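Local coordinates for protein phospholipase C-beta (PLC-beta) (Sepia officinalis, PDB 3QR0) that belongs to the phosphoinositide-specific phospholipase C family, a multidomain protein built around a TIM-barrel-like domain that holds a calcium ion, at residues 391-396 and 414-419. Residues are numbered along the deposited sequence; the frame is centred on the assembly and turned at random.
With CA (calcium ion), chain B.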
loop_
_atom_site.group_PDB
_atom_site.type_symbol
_atom_site.label_atom_id
_atom_site.label_comp_id
_atom_site.label_asym_id
_atom_site.label_seq_id
_atom_site.Cartn_x
_atom_site.Cartn_y
_atom_site.Cartn_z
ATOM N N VAL A 391 -15.856 -17.164 14.001
ATOM C CA VAL A 391 -16.604 -15.917 14.188
ATOM C C VAL A 391 -17.987 -16.059 13.545
ATOM O O VAL A 391 -18.194 -16.934 12.700
ATOM C CB VAL A 391 -15.851 -14.683 13.601
ATOM C CG1 VAL A 391 -14.523 -14.452 14.341
ATOM C CG2 VAL A 391 -15.613 -14.844 12.114
ATOM N N LEU A 392 -18.930 -15.211 13.949
ATOM C CA LEU A 392 -20.288 -15.249 13.388
ATOM C C LEU A 392 -20.276 -14.668 11.984
ATOM O O LEU A 392 -19.685 -13.616 11.749
ATOM C CB LEU A 392 -21.287 -14.465 14.246
ATOM C CG LEU A 392 -21.872 -15.122 15.499
ATOM C CD1 LEU A 392 -22.809 -14.136 16.197
ATOM C CD2 LEU A 392 -22.613 -16.416 15.165
ATOM N N PHE A 393 -20.930 -15.352 11.052
ATOM C CA PHE A 393 -21.070 -14.844 9.692
ATOM C C PHE A 393 -21.750 -13.469 9.683
ATOM O O PHE A 393 -21.323 -12.562 8.964
ATOM C CB PHE A 393 -21.864 -15.826 8.830
ATOM C CG PHE A 393 -22.140 -15.319 7.442
ATOM C CD1 PHE A 393 -21.243 -15.554 6.416
ATOM C CD2 PHE A 393 -23.291 -14.590 7.170
ATOM C CE1 PHE A 393 -21.484 -15.067 5.133
ATOM C CE2 PHE A 393 -23.543 -14.107 5.892
ATOM C CZ PHE A 393 -22.639 -14.347 4.873
ATOM N N LYS A 394 -22.805 -13.328 10.484
ATOM C CA LYS A 394 -23.550 -12.066 10.590
ATOM C C LYS A 394 -22.639 -10.891 10.964
ATOM O O LYS A 394 -22.710 -9.828 10.344
ATOM C CB LYS A 394 -24.687 -12.209 11.613
ATOM C CG LYS A 394 -25.589 -10.996 11.773
ATOM C CD LYS A 394 -26.725 -11.329 12.742
ATOM C CE LYS A 394 -27.603 -10.134 13.059
ATOM N NZ LYS A 394 -28.841 -10.561 13.771
ATOM N N ASP A 395 -21.779 -11.089 11.961
ATOM C CA ASP A 395 -20.827 -10.050 12.361
ATOM C C ASP A 395 -19.902 -9.659 11.206
ATOM O O ASP A 395 -19.639 -8.475 10.997
ATOM C CB ASP A 395 -19.980 -10.495 13.565
ATOM C CG ASP A 395 -20.779 -10.572 14.859
ATOM O OD1 ASP A 395 -21.913 -10.048 14.911
ATOM O OD2 ASP A 395 -20.268 -11.156 15.838
ATOM N N VAL A 396 -19.409 -10.644 10.459
ATOM C CA VAL A 396 -18.519 -10.365 9.328
ATOM C C VAL A 396 -19.202 -9.496 8.254
ATOM O O VAL A 396 -18.630 -8.495 7.804
ATOM C CB VAL A 396 -17.956 -11.669 8.702
ATOM C CG1 VAL A 396 -17.278 -11.383 7.376
ATOM C CG2 VAL A 396 -16.984 -12.349 9.664
ATOM N N LEU A 414 -17.100 -10.914 -3.046
ATOM C CA LEU A 414 -17.000 -11.807 -1.901
ATOM C C LEU A 414 -16.970 -13.245 -2.386
ATOM O O LEU A 414 -17.931 -13.729 -2.980
ATOM C CB LEU A 414 -18.170 -11.604 -0.943
ATOM C CG LEU A 414 -18.384 -10.177 -0.432
ATOM C CD1 LEU A 414 -19.550 -10.145 0.541
ATOM C CD2 LEU A 414 -17.124 -9.629 0.221
ATOM N N SER A 415 -15.850 -13.913 -2.140
ATOM C CA SER A 415 -15.666 -15.307 -2.510
ATOM C C SER A 415 -16.171 -16.181 -1.365
ATOM O O SER A 415 -15.538 -16.263 -0.305
ATOM C CB SER A 415 -14.187 -15.587 -2.812
ATOM O OG SER A 415 -13.975 -16.955 -3.127
ATOM N N PHE A 416 -17.330 -16.803 -1.579
ATOM C CA PHE A 416 -17.921 -17.726 -0.619
ATOM C C PHE A 416 -17.405 -19.143 -0.858
ATOM O O PHE A 416 -17.524 -19.682 -1.955
ATOM C CB PHE A 416 -19.449 -17.733 -0.729
ATOM C CG PHE A 416 -20.124 -16.589 -0.016
ATOM C CD1 PHE A 416 -21.040 -16.831 0.996
ATOM C CD2 PHE A 416 -19.847 -15.272 -0.360
ATOM C CE1 PHE A 416 -21.674 -15.771 1.658
ATOM C CE2 PHE A 416 -20.467 -14.211 0.295
ATOM C CZ PHE A 416 -21.383 -14.463 1.303
ATOM N N GLU A 417 -16.823 -19.738 0.173
ATOM C CA GLU A 417 -16.582 -21.171 0.191
ATOM C C GLU A 417 -17.661 -21.720 1.115
ATOM O O GLU A 417 -17.568 -21.612 2.336
ATOM C CB GLU A 417 -15.182 -21.483 0.702
ATOM C CG GLU A 417 -14.742 -22.902 0.453
ATOM C CD GLU A 417 -13.474 -23.247 1.209
ATOM O OE1 GLU A 417 -12.452 -22.559 1.006
ATOM O OE2 GLU A 417 -13.506 -24.203 2.010
ATOM N N ASN A 418 -18.701 -22.277 0.508
ATOM C CA ASN A 418 -19.953 -22.557 1.200
ATOM C C ASN A 418 -20.059 -24.015 1.645
ATOM O O ASN A 418 -20.104 -24.915 0.815
ATOM C CB ASN A 418 -21.097 -22.206 0.249
ATOM C CG ASN A 418 -22.405 -21.981 0.956
ATOM O OD1 ASN A 418 -22.630 -22.468 2.066
ATOM N ND2 ASN A 418 -23.302 -21.249 0.298
ATOM N N HIS A 419 -20.098 -24.245 2.955
ATOM C CA HIS A 419 -20.264 -25.600 3.491
ATOM C C HIS A 419 -21.543 -25.753 4.310
ATOM O O HIS A 419 -21.717 -26.749 5.004
ATOM C CB HIS A 419 -19.053 -25.985 4.342
ATOM C CG HIS A 419 -17.759 -25.897 3.604
ATOM N ND1 HIS A 419 -17.261 -26.940 2.856
ATOM C CD2 HIS A 419 -16.876 -24.880 3.471
ATOM C CE1 HIS A 419 -16.120 -26.573 2.301
ATOM N NE2 HIS A 419 -15.863 -25.328 2.660
HETATM CA CA CA B . -11.025 -20.976 2.051
HETATM O O HOH W 1 -9.711 -22.870 2.908
HETATM O O HOH W 2 -9.057 -21.426 0.688
#
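Phe416 meets Phe393 ring to ring, and this aromatic pair is the only side-chain contact between residues 391-396 and 414-419. Along the strand, Leu414 comes first, packing on Leu367 and Phe436 two residues before the contact. Ser415 faces the other way, and its OG is hydrogen-bonded to Lys469 NZ. At Phe416 the ring reaches to the start of the helix, and its CE1 lies 3.6 Å from CE1 of Phe393. Neither ring sits over the other's face: they touch rim to rim, centroids 5.8 Å apart and planes at 58°. Phe393 reaches toward the strand because its CG stands anti to the backbone N (chi1 176°), sending the ring into the buried layer, where Leu369, Cys371 and Leu428 also touch it. This is the usual layering in the X-region part of the TIM-barrel-like domain, with helix 393-403 in the crossover between parallel neighbouring strands 366-372 and 412-418. Glu417, next along, points to the opposite side of the strand from Phe416. Its extended chain brings OE1 to 2.4 Å from the calcium ion, which Asn339, Glu368, Asp370 and two waters also bind; OE2 is hydrogen-bonded to Thr503. Asn418 returns to the Phe416 side, against Gln425 and Leu428 of helix 422-436, and hydrogen-bonds Asn470 through ND2. His419 NE2 donates a nearly straight hydrogen bond (2.7 Å, 167°) to the anti lone pair of Glu417 OE2, almost in the imidazole plane.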